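Local coordinates for protein myroilysin (Myroides profundi, PDB 5CZW) that probably acts as a zinc-dependent endopeptidase of the astacin family (M12A), kept latent here by its propeptide through a cysteine switch on the metal, at residues K160-A165 against S208-T213; A185-T190 against M203-S208. The protein carries 1 engineered substitution. All coordinates share one frame; numbering follows the deposited sequence.

Contact 1. Residues K160-A165 against S208-T213; sequences KNKVYA and SSALTT
K162 reaches from helix 160-167 to the loop carbonyl of A210, and its long, bent chain explains how. With CG anti to its own carbonyl carbon (chi1 -77°), the chain leaves CB toward the loop and then turns twice more, at chi2 and chi3. CD is the first atom to draw near, 3.8 Å from A210 O. NZ ends at 2.8 Å from that same oxygen, which lies beside the CE-NZ bond instead of beyond its tip, an approach consistent with a weak hydrogen bond; CE sits so close to the oxygen that the placing of the lysine end is somewhat doubtful. Cutting this chain back to an alanine here removes the ammonium and its methylene stem, and A210 O is likely to lose its lysine partner and F17 part of its cover. V163, one residue on, supplies the oily half of the contact: its CG2 meets L211 CB at 3.9 Å and L211 O at 3.6 Å, the two side chains crossing nearly at right angles. A branched valine suits this place, since it also packs on V179, L183 and F184 of helix 178-184. Backbone bonds tie L211 to D159 and T213 to P157. The loop opens with an ST turn, A210 N donating to S208 OG (3.2 Å), and A210 and L211 then pack on the first turn of helix 160-167 in the astacin-family fold.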
loop_
_atom_site.group_PDB
_atom_site.type_symbol
_atom_site.label_atom_id
_atom_site.label_comp_id
_atom_site.label_asym_id
_atom_site.label_seq_id
_atom_site.Cartn_x
_atom_site.Cartn_y
_atom_site.Cartn_z
ATOM N N LYS A 160 -13.016 15.314 -9.952
ATOM C CA LYS A 160 -11.795 15.994 -9.472
ATOM C C LYS A 160 -11.996 16.633 -8.070
ATOM O O LYS A 160 -11.135 16.524 -7.181
ATOM C CB LYS A 160 -11.273 16.989 -10.524
ATOM C CG LYS A 160 -11.053 16.344 -11.892
ATOM C CD LYS A 160 -10.181 17.172 -12.837
ATOM C CE LYS A 160 -8.729 16.734 -12.805
ATOM N NZ LYS A 160 -8.028 16.990 -14.099
ATOM N N ASN A 161 -13.152 17.241 -7.883
ATOM C CA ASN A 161 -13.609 17.731 -6.580
ATOM C C ASN A 161 -13.414 16.680 -5.485
ATOM O O ASN A 161 -12.904 16.988 -4.386
ATOM C CB ASN A 161 -15.103 18.132 -6.660
ATOM C CG ASN A 161 -15.770 18.226 -5.295
ATOM O OD1 ASN A 161 -15.678 19.253 -4.625
ATOM N ND2 ASN A 161 -16.466 17.158 -4.884
ATOM N N LYS A 162 -13.844 15.462 -5.761
ATOM C CA LYS A 162 -13.727 14.440 -4.755
ATOM C C LYS A 162 -12.290 14.026 -4.550
ATOM O O LYS A 162 -11.894 13.717 -3.477
ATOM C CB LYS A 162 -14.576 13.221 -5.046
ATOM C CG LYS A 162 -16.048 13.367 -4.754
ATOM C CD LYS A 162 -16.573 12.516 -3.584
ATOM C CE LYS A 162 -17.190 11.207 -4.045
ATOM N NZ LYS A 162 -17.472 10.034 -3.151
ATOM N N VAL A 163 -11.533 14.024 -5.618
ATOM C CA VAL A 163 -10.170 13.572 -5.525
ATOM C C VAL A 163 -9.425 14.601 -4.681
ATOM O O VAL A 163 -8.663 14.273 -3.753
ATOM C CB VAL A 163 -9.559 13.358 -6.912
ATOM C CG1 VAL A 163 -8.069 13.182 -6.808
ATOM C CG2 VAL A 163 -10.248 12.178 -7.597
ATOM N N TYR A 164 -9.695 15.879 -4.944
ATOM C CA TYR A 164 -8.976 16.899 -4.172
ATOM C C TYR A 164 -9.215 16.762 -2.684
ATOM O O TYR A 164 -8.281 16.883 -1.868
ATOM C CB TYR A 164 -9.364 18.280 -4.665
ATOM C CG TYR A 164 -8.836 18.599 -6.048
ATOM C CD1 TYR A 164 -7.515 18.344 -6.382
ATOM C CD2 TYR A 164 -9.650 19.203 -7.004
ATOM C CE1 TYR A 164 -7.024 18.629 -7.639
ATOM C CE2 TYR A 164 -9.196 19.463 -8.266
ATOM C CZ TYR A 164 -7.881 19.187 -8.600
ATOM O OH TYR A 164 -7.384 19.513 -9.861
ATOM N N ALA A 165 -10.472 16.474 -2.336
ATOM C CA ALA A 165 -10.925 16.361 -0.948
ATOM C C ALA A 165 -10.308 15.162 -0.210
ATOM O O ALA A 165 -9.926 15.245 0.927
ATOM C CB ALA A 165 -12.428 16.198 -0.905
ATOM N N SER A 208 -10.958 3.688 -7.253
ATOM C CA SER A 208 -12.170 3.502 -6.474
ATOM C C SER A 208 -13.291 4.290 -7.099
ATOM O O SER A 208 -13.118 5.474 -7.464
ATOM C CB SER A 208 -11.944 4.005 -5.067
ATOM O OG SER A 208 -13.137 3.966 -4.365
ATOM N N SER A 209 -14.495 3.726 -7.103
ATOM C CA SER A 209 -15.647 4.396 -7.717
ATOM C C SER A 209 -16.083 5.575 -6.873
ATOM O O SER A 209 -16.867 6.427 -7.325
ATOM C CB SER A 209 -16.847 3.442 -7.890
ATOM O OG SER A 209 -17.243 2.880 -6.661
ATOM N N ALA A 210 -15.575 5.615 -5.651
ATOM C CA ALA A 210 -15.745 6.759 -4.769
ATOM C C ALA A 210 -15.044 8.005 -5.281
ATOM O O ALA A 210 -15.308 9.087 -4.725
ATOM C CB ALA A 210 -15.261 6.409 -3.375
ATOM N N LEU A 211 -14.140 7.855 -6.255
ATOM C CA LEU A 211 -13.383 8.978 -6.766
ATOM C C LEU A 211 -13.619 9.337 -8.229
ATOM O O LEU A 211 -12.908 10.109 -8.784
ATOM C CB LEU A 211 -11.851 8.734 -6.620
ATOM C CG LEU A 211 -11.316 8.481 -5.207
ATOM C CD1 LEU A 211 -11.874 7.206 -4.676
ATOM C CD2 LEU A 211 -9.834 8.306 -5.224
ATOM N N THR A 212 -14.587 8.682 -8.821
ATOM C CA THR A 212 -14.888 8.871 -10.202
ATOM C C THR A 212 -16.350 9.246 -10.357
ATOM O O THR A 212 -17.075 9.217 -9.409
ATOM C CB THR A 212 -14.698 7.571 -10.942
ATOM O OG1 THR A 212 -15.612 6.623 -10.413
ATOM C CG2 THR A 212 -13.275 7.071 -10.797
ATOM N N THR A 213 -16.743 9.564 -11.577
ATOM C CA THR A 213 -18.087 9.986 -11.874
ATOM C C THR A 213 -19.022 9.054 -12.524
ATOM O O THR A 213 -20.191 9.229 -12.384
ATOM C CB THR A 213 -18.082 11.161 -12.833
ATOM O OG1 THR A 213 -17.340 10.773 -13.971
ATOM C CG2 THR A 213 -17.463 12.274 -12.175
#

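Contact 2. Residues A185-T190 against M203-S208; sequences ATYSTT and MHYSIS
Y187 and Y205 lie ring on ring, a face-to-face stack with centroids 4.1 Å apart and planes only 8° from parallel. The loop bearing Y187 begins at A185, whose carbonyl oxygen accepts a bond from S188 OG at 2.8 Å and so helps fold the chain back on itself. T186 follows with a methyl in the right place: its CG2 rests 3.6 Å above the centre of the Y187 ring, on the face opposite the stack. Y187 is therefore sandwiched. Across the stack its CD1 is 3.8 Å from Y205 CD2, and Y205 OH lies 4.0 Å from Y187 CE2, on the same stacked face but past the outline of the ring. Y205 holds its CG anti to the backbone N (chi1 179°), which swings the ring out toward Y187. Tyrosine suits position 187 because a flat ring can stack while its hydroxyl works beyond: OH bonds to D25 OD2 and to ND1 of the zinc ligand H147, making Y187 a second-shell residue that should fix the turn of that imidazole. M203 is probably the Met-turn methionine and Y205, two residues on, the tyrosine that in astacins can bind the zinc; here C23 and three histidines hold the metal. The first loop leaves helix 178-184, to which T186 OG1 is bonded at N182 O, whereas the second passes helix 128-143, with M203 on H137 and H141 and S206 on R133.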
loop_
_atom_site.group_PDB
_atom_site.type_symbol
_atom_site.label_atom_id
_atom_site.label_comp_id
_atom_site.label_asym_id
_atom_site.label_seq_id
_atom_site.Cartn_x
_atom_site.Cartn_y
_atom_site.Cartn_z
ATOM N N ALA A 185 -1.183 13.353 -13.047
ATOM C CA ALA A 185 -0.057 13.278 -13.990
ATOM C C ALA A 185 0.473 11.847 -14.015
ATOM O O ALA A 185 0.607 11.240 -15.086
ATOM C CB ALA A 185 1.021 14.217 -13.529
ATOM N N THR A 186 0.832 11.327 -12.820
ATOM C CA THR A 186 1.359 9.968 -12.716
ATOM C C THR A 186 0.445 8.901 -13.376
ATOM O O THR A 186 0.919 8.026 -14.138
ATOM C CB THR A 186 1.526 9.625 -11.214
ATOM O OG1 THR A 186 2.431 10.569 -10.632
ATOM C CG2 THR A 186 1.983 8.200 -11.017
ATOM N N TYR A 187 -0.856 8.993 -13.088
ATOM C CA TYR A 187 -1.821 7.970 -13.581
ATOM C C TYR A 187 -2.579 8.397 -14.873
ATOM O O TYR A 187 -3.712 7.971 -15.089
ATOM C CB TYR A 187 -2.764 7.537 -12.478
ATOM C CG TYR A 187 -1.946 6.939 -11.380
ATOM C CD1 TYR A 187 -1.327 5.737 -11.561
ATOM C CD2 TYR A 187 -1.788 7.578 -10.187
ATOM C CE1 TYR A 187 -0.494 5.157 -10.594
ATOM C CE2 TYR A 187 -0.986 6.994 -9.193
ATOM C CZ TYR A 187 -0.418 5.779 -9.379
ATOM O OH TYR A 187 0.474 5.288 -8.413
ATOM N N SER A 188 -1.963 9.254 -15.676
ATOM C CA SER A 188 -2.528 9.626 -16.984
ATOM C C SER A 188 -1.895 8.806 -18.093
ATOM O O SER A 188 -2.227 8.939 -19.278
ATOM C CB SER A 188 -2.312 11.087 -17.259
ATOM O OG SER A 188 -0.936 11.305 -17.447
ATOM N N THR A 189 -0.954 7.935 -17.729
ATOM C CA THR A 189 -0.272 7.085 -18.686
ATOM C C THR A 189 0.051 5.758 -18.003
ATOM O O THR A 189 0.032 5.633 -16.781
ATOM C CB THR A 189 1.007 7.797 -19.214
ATOM O OG1 THR A 189 0.641 8.978 -19.953
ATOM C CG2 THR A 189 1.838 6.915 -20.100
ATOM N N THR A 190 0.247 4.738 -18.814
ATOM C CA THR A 190 0.560 3.406 -18.339
ATOM C C THR A 190 1.866 3.421 -17.520
ATOM O O THR A 190 2.835 4.098 -17.880
ATOM C CB THR A 190 0.636 2.425 -19.541
ATOM O OG1 THR A 190 -0.695 2.164 -20.007
ATOM C CG2 THR A 190 1.368 1.084 -19.147
ATOM N N MET A 203 -0.021 -6.072 -8.017
ATOM C CA MET A 203 0.395 -4.670 -7.956
ATOM C C MET A 203 -0.475 -3.691 -8.754
ATOM O O MET A 203 -0.205 -2.494 -8.786
ATOM C CB MET A 203 1.924 -4.488 -8.204
ATOM C CG MET A 203 2.853 -5.155 -7.176
ATOM S SD MET A 203 2.341 -4.975 -5.465
ATOM C CE MET A 203 2.553 -3.205 -5.206
ATOM N N HIS A 204 -1.508 -4.199 -9.408
ATOM C CA HIS A 204 -2.356 -3.301 -10.205
ATOM C C HIS A 204 -2.957 -2.262 -9.308
ATOM O O HIS A 204 -3.251 -2.535 -8.214
ATOM C CB HIS A 204 -3.392 -3.999 -11.133
ATOM C CG HIS A 204 -2.887 -4.237 -12.520
ATOM N ND1 HIS A 204 -2.903 -3.263 -13.500
ATOM C CD2 HIS A 204 -2.254 -5.304 -13.060
ATOM C CE1 HIS A 204 -2.358 -3.743 -14.592
ATOM N NE2 HIS A 204 -1.935 -4.969 -14.347
ATOM N N TYR A 205 -3.106 -1.071 -9.835
ATOM C CA TYR A 205 -3.633 0.102 -9.096
ATOM C C TYR A 205 -5.134 0.156 -9.202
ATOM O O TYR A 205 -5.729 0.207 -10.305
ATOM C CB TYR A 205 -3.042 1.358 -9.754
ATOM C CG TYR A 205 -3.486 2.607 -9.145
ATOM C CD1 TYR A 205 -3.155 2.894 -7.879
ATOM C CD2 TYR A 205 -4.020 3.586 -9.903
ATOM C CE1 TYR A 205 -3.516 4.077 -7.286
ATOM C CE2 TYR A 205 -4.477 4.738 -9.349
ATOM C CZ TYR A 205 -4.168 5.025 -8.033
ATOM O OH TYR A 205 -4.530 6.241 -7.455
ATOM N N SER A 206 -5.780 0.043 -8.068
ATOM C CA SER A 206 -7.217 0.112 -7.980
ATOM C C SER A 206 -7.715 1.543 -8.032
ATOM O O SER A 206 -7.221 2.345 -7.342
ATOM C CB SER A 206 -7.607 -0.423 -6.610
ATOM O OG SER A 206 -7.229 -1.741 -6.524
ATOM N N ILE A 207 -8.731 1.797 -8.840
ATOM C CA ILE A 207 -9.362 3.086 -8.955
ATOM C C ILE A 207 -10.749 2.951 -8.334
ATOM O O ILE A 207 -11.603 2.206 -8.814
ATOM C CB ILE A 207 -9.421 3.628 -10.404
ATOM C CG1 ILE A 207 -7.966 3.822 -10.891
ATOM C CG2 ILE A 207 -10.156 4.965 -10.437
ATOM C CD1 ILE A 207 -7.758 4.007 -12.371
ATOM N N SER A 208 -10.958 3.688 -7.253
ATOM C CA SER A 208 -12.170 3.502 -6.474
ATOM C C SER A 208 -13.291 4.290 -7.099
ATOM O O SER A 208 -13.118 5.474 -7.464
ATOM C CB SER A 208 -11.944 4.005 -5.067
ATOM O OG SER A 208 -13.137 3.966 -4.365
#

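How the contacts relate
Contact 2 is nested inside the long loop that contact 1 closes, and the two share S208, where one chain segment passes from the zinc site to the helix 160-167 side. Their centres are 14 Å apart, yet they touch directly: T212 CG2 packs on I207 CG2 at 3.8 Å. They differ in depth. In contact 2 the side chain of Y205 is about 5 Å from the zinc ion and equally near C23, and that of Y187 about 3 Å from H147; in contact 1 the L211 side chain is about 12 Å from the metal. Contact 1 is thus packing away from the metal, joined to the loop that carries Y205 through S208 and the T212-I207 contact.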